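Local structure of cell surface protein (Faecalibacterium prausnitzii A2-165, 4GT6) at residues A[154-159]-A[177-182]. The protein is of unknown function, but its extracellular leucine-rich repeat region, part of a longer cell surface chain, probably binds other proteins. Numbering follows the deposited sequence.
Sequences GMFSYC and RAFTGT. With EDO (1,2-ethanediol), chain H; EDO (1,2-ethanediol), chain G.
G154 lies against R177 as two equivalent turns of successive BspA-type leucine-rich repeats stack in the solenoid, each a type I beta turn overlapping a type II turn. Both residues have positive phi, easiest for glycine, and the G154 CA-H points at R177 O, 3.4 Å away. M155 is selenomethionine; its side-chain end leads away from the next repeat and, in the conformer described, CG lies over one face of the F156 ring, toward its rim. F156 N donates to A178 O at 2.8 Å. With CG anti to its own carbonyl carbon (chi1 -60°), the F156 ring runs beside F179 toward the interior; the planes are 19° apart but slid, so CD2 of F156 meets CE1 of F179 at 3.4 Å with little overlap. F201 continues this phenylalanine row. S157 is small and polar enough to turn OG back onto R177 O, 2.6 Å away; in the R177 conformer described, one of two deposited, a water joins that OG to NE. Y158 N gives a straight bond to T180 O (2.7 Å, 173°). The tyrosine side chain passes alongside T180 CG2 and brings OH to the guanidinium edge, 2.7 Å from R177 NH2, with E203 a weak further partner; an alanine here would probably leave a gap beside T180 CG2 and R177 NH2 without its neighbouring hydroxyl. G181 suits its place because a CB there would strike the Y158 ring. C159, compact and buried, rests CB against T182 CG2. That methyl also packs against F156 O, while T182 OG1 bonds back to F179 O at 2.9 Å, approaching from the same face of the carbonyl plane as T182 N.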
loop_
_atom_site.group_PDB
_atom_site.type_symbol
_atom_site.label_atom_id
_atom_site.label_comp_id
_atom_site.label_asym_id
_atom_site.label_seq_id
_atom_site.Cartn_x
_atom_site.Cartn_y
_atom_site.Cartn_z
ATOM N N GLY A 154 -3.285 2.696 -3.644
ATOM C CA GLY A 154 -2.266 1.813 -4.206
ATOM C C GLY A 154 -1.244 2.489 -5.092
ATOM O O GLY A 154 -0.585 1.814 -5.878
HETATM N N MSE A 155 -1.098 3.819 -4.965
HETATM C CA MSE A 155 -0.211 4.576 -5.858
HETATM C C MSE A 155 1.203 4.011 -5.912
HETATM O O MSE A 155 1.730 3.889 -7.026
HETATM C CB MSE A 155 -0.156 6.067 -5.519
HETATM C CG MSE A 155 0.833 6.856 -6.428
HETATM SE SE MSE A 155 0.652 8.750 -6.198
HETATM C CE MSE A 155 -1.186 8.748 -6.561
ATOM N N PHE A 156 1.814 3.664 -4.776
ATOM C CA PHE A 156 3.161 3.114 -4.787
ATOM C C PHE A 156 3.207 1.743 -4.172
ATOM O O PHE A 156 4.274 1.344 -3.702
ATOM C CB PHE A 156 4.146 4.040 -4.042
ATOM C CG PHE A 156 4.244 5.427 -4.634
ATOM C CD1 PHE A 156 4.924 5.646 -5.830
ATOM C CD2 PHE A 156 3.662 6.513 -3.995
ATOM C CE1 PHE A 156 4.998 6.934 -6.389
ATOM C CE2 PHE A 156 3.766 7.808 -4.536
ATOM C CZ PHE A 156 4.412 7.999 -5.736
ATOM N N SER A 157 2.106 0.982 -4.231
ATOM C CA SER A 157 2.158 -0.371 -3.673
ATOM C C SER A 157 3.287 -1.187 -4.321
ATOM O O SER A 157 3.424 -1.173 -5.550
ATOM C CB SER A 157 0.835 -1.104 -3.872
ATOM O OG SER A 157 -0.234 -0.400 -3.276
ATOM N N TYR A 158 4.106 -1.874 -3.482
ATOM C CA TYR A 158 5.191 -2.774 -3.917
ATOM C C TYR A 158 6.270 -2.064 -4.747
ATOM O O TYR A 158 6.982 -2.690 -5.548
ATOM C CB TYR A 158 4.631 -4.023 -4.649
ATOM C CG TYR A 158 3.576 -4.687 -3.795
ATOM C CD1 TYR A 158 3.907 -5.266 -2.569
ATOM C CD2 TYR A 158 2.231 -4.628 -4.145
ATOM C CE1 TYR A 158 2.929 -5.800 -1.733
ATOM C CE2 TYR A 158 1.244 -5.179 -3.322
ATOM C CZ TYR A 158 1.604 -5.781 -2.129
ATOM O OH TYR A 158 0.651 -6.322 -1.298
ATOM N N CYS A 159 6.497 -0.787 -4.439
ATOM C CA CYS A 159 7.658 -0.083 -4.984
ATOM C C CYS A 159 8.787 -0.432 -4.034
ATOM O O CYS A 159 9.079 0.306 -3.088
ATOM C CB CYS A 159 7.398 1.417 -5.093
ATOM S SG CYS A 159 6.265 1.837 -6.439
ATOM N N ARG A 177 -3.597 1.416 0.920
ATOM C CA ARG A 177 -2.445 0.722 0.317
ATOM C C ARG A 177 -1.502 1.656 -0.478
ATOM O O ARG A 177 -0.684 1.167 -1.261
ATOM C CB ARG A 177 -2.931 -0.438 -0.605
ATOM C CG ARG A 177 -3.971 -1.369 0.051
ATOM C CD ARG A 177 -4.395 -2.566 -0.805
ATOM N NE ARG A 177 -3.279 -3.417 -1.232
ATOM C CZ ARG A 177 -2.652 -4.300 -0.459
ATOM N NH1 ARG A 177 -3.003 -4.453 0.812
ATOM N NH2 ARG A 177 -1.653 -5.022 -0.948
ATOM N N ALA A 178 -1.558 2.981 -0.249
ATOM C CA ALA A 178 -0.702 3.913 -1.026
ATOM C C ALA A 178 0.800 3.569 -0.975
ATOM O O ALA A 178 1.467 3.686 -2.007
ATOM C CB ALA A 178 -0.910 5.341 -0.543
ATOM N N PHE A 179 1.331 3.115 0.199
ATOM C CA PHE A 179 2.765 2.795 0.320
ATOM C C PHE A 179 2.987 1.376 0.783
ATOM O O PHE A 179 4.054 1.074 1.334
ATOM C CB PHE A 179 3.462 3.778 1.293
ATOM C CG PHE A 179 3.382 5.201 0.805
ATOM C CD1 PHE A 179 4.246 5.664 -0.181
ATOM C CD2 PHE A 179 2.396 6.062 1.279
ATOM C CE1 PHE A 179 4.138 6.970 -0.671
ATOM C CE2 PHE A 179 2.318 7.384 0.824
ATOM C CZ PHE A 179 3.188 7.828 -0.143
ATOM N N THR A 180 2.002 0.483 0.563
ATOM C CA THR A 180 2.186 -0.925 0.963
ATOM C C THR A 180 3.467 -1.514 0.359
ATOM O O THR A 180 3.709 -1.359 -0.840
ATOM C CB THR A 180 0.985 -1.783 0.501
ATOM O OG1 THR A 180 -0.190 -1.348 1.148
ATOM C CG2 THR A 180 1.172 -3.270 0.784
ATOM N N GLY A 181 4.275 -2.174 1.187
ATOM C CA GLY A 181 5.440 -2.905 0.699
ATOM C C GLY A 181 6.611 -2.093 0.193
ATOM O O GLY A 181 7.515 -2.662 -0.424
ATOM N N THR A 182 6.638 -0.787 0.485
ATOM C CA THR A 182 7.732 0.084 0.057
ATOM C C THR A 182 8.928 -0.026 1.016
ATOM O O THR A 182 8.813 -0.592 2.104
ATOM C CB THR A 182 7.256 1.541 -0.086
ATOM O OG1 THR A 182 6.785 2.003 1.181
ATOM C CG2 THR A 182 6.185 1.702 -1.165
HETATM C C1 EDO H . 11.937 -2.994 1.931
HETATM O O1 EDO H . 12.495 -3.693 3.007
HETATM C C2 EDO H . 10.507 -3.494 1.642
HETATM O O2 EDO H . 9.635 -3.318 2.772
HETATM C C1 EDO G . -1.838 -7.291 3.006
HETATM O O1 EDO G . -2.950 -6.570 2.497
HETATM C C2 EDO G . -0.930 -6.305 3.780
HETATM O O2 EDO G . -0.360 -5.380 2.887
HETATM O O HOH W 1 -2.246 -2.316 -3.720
#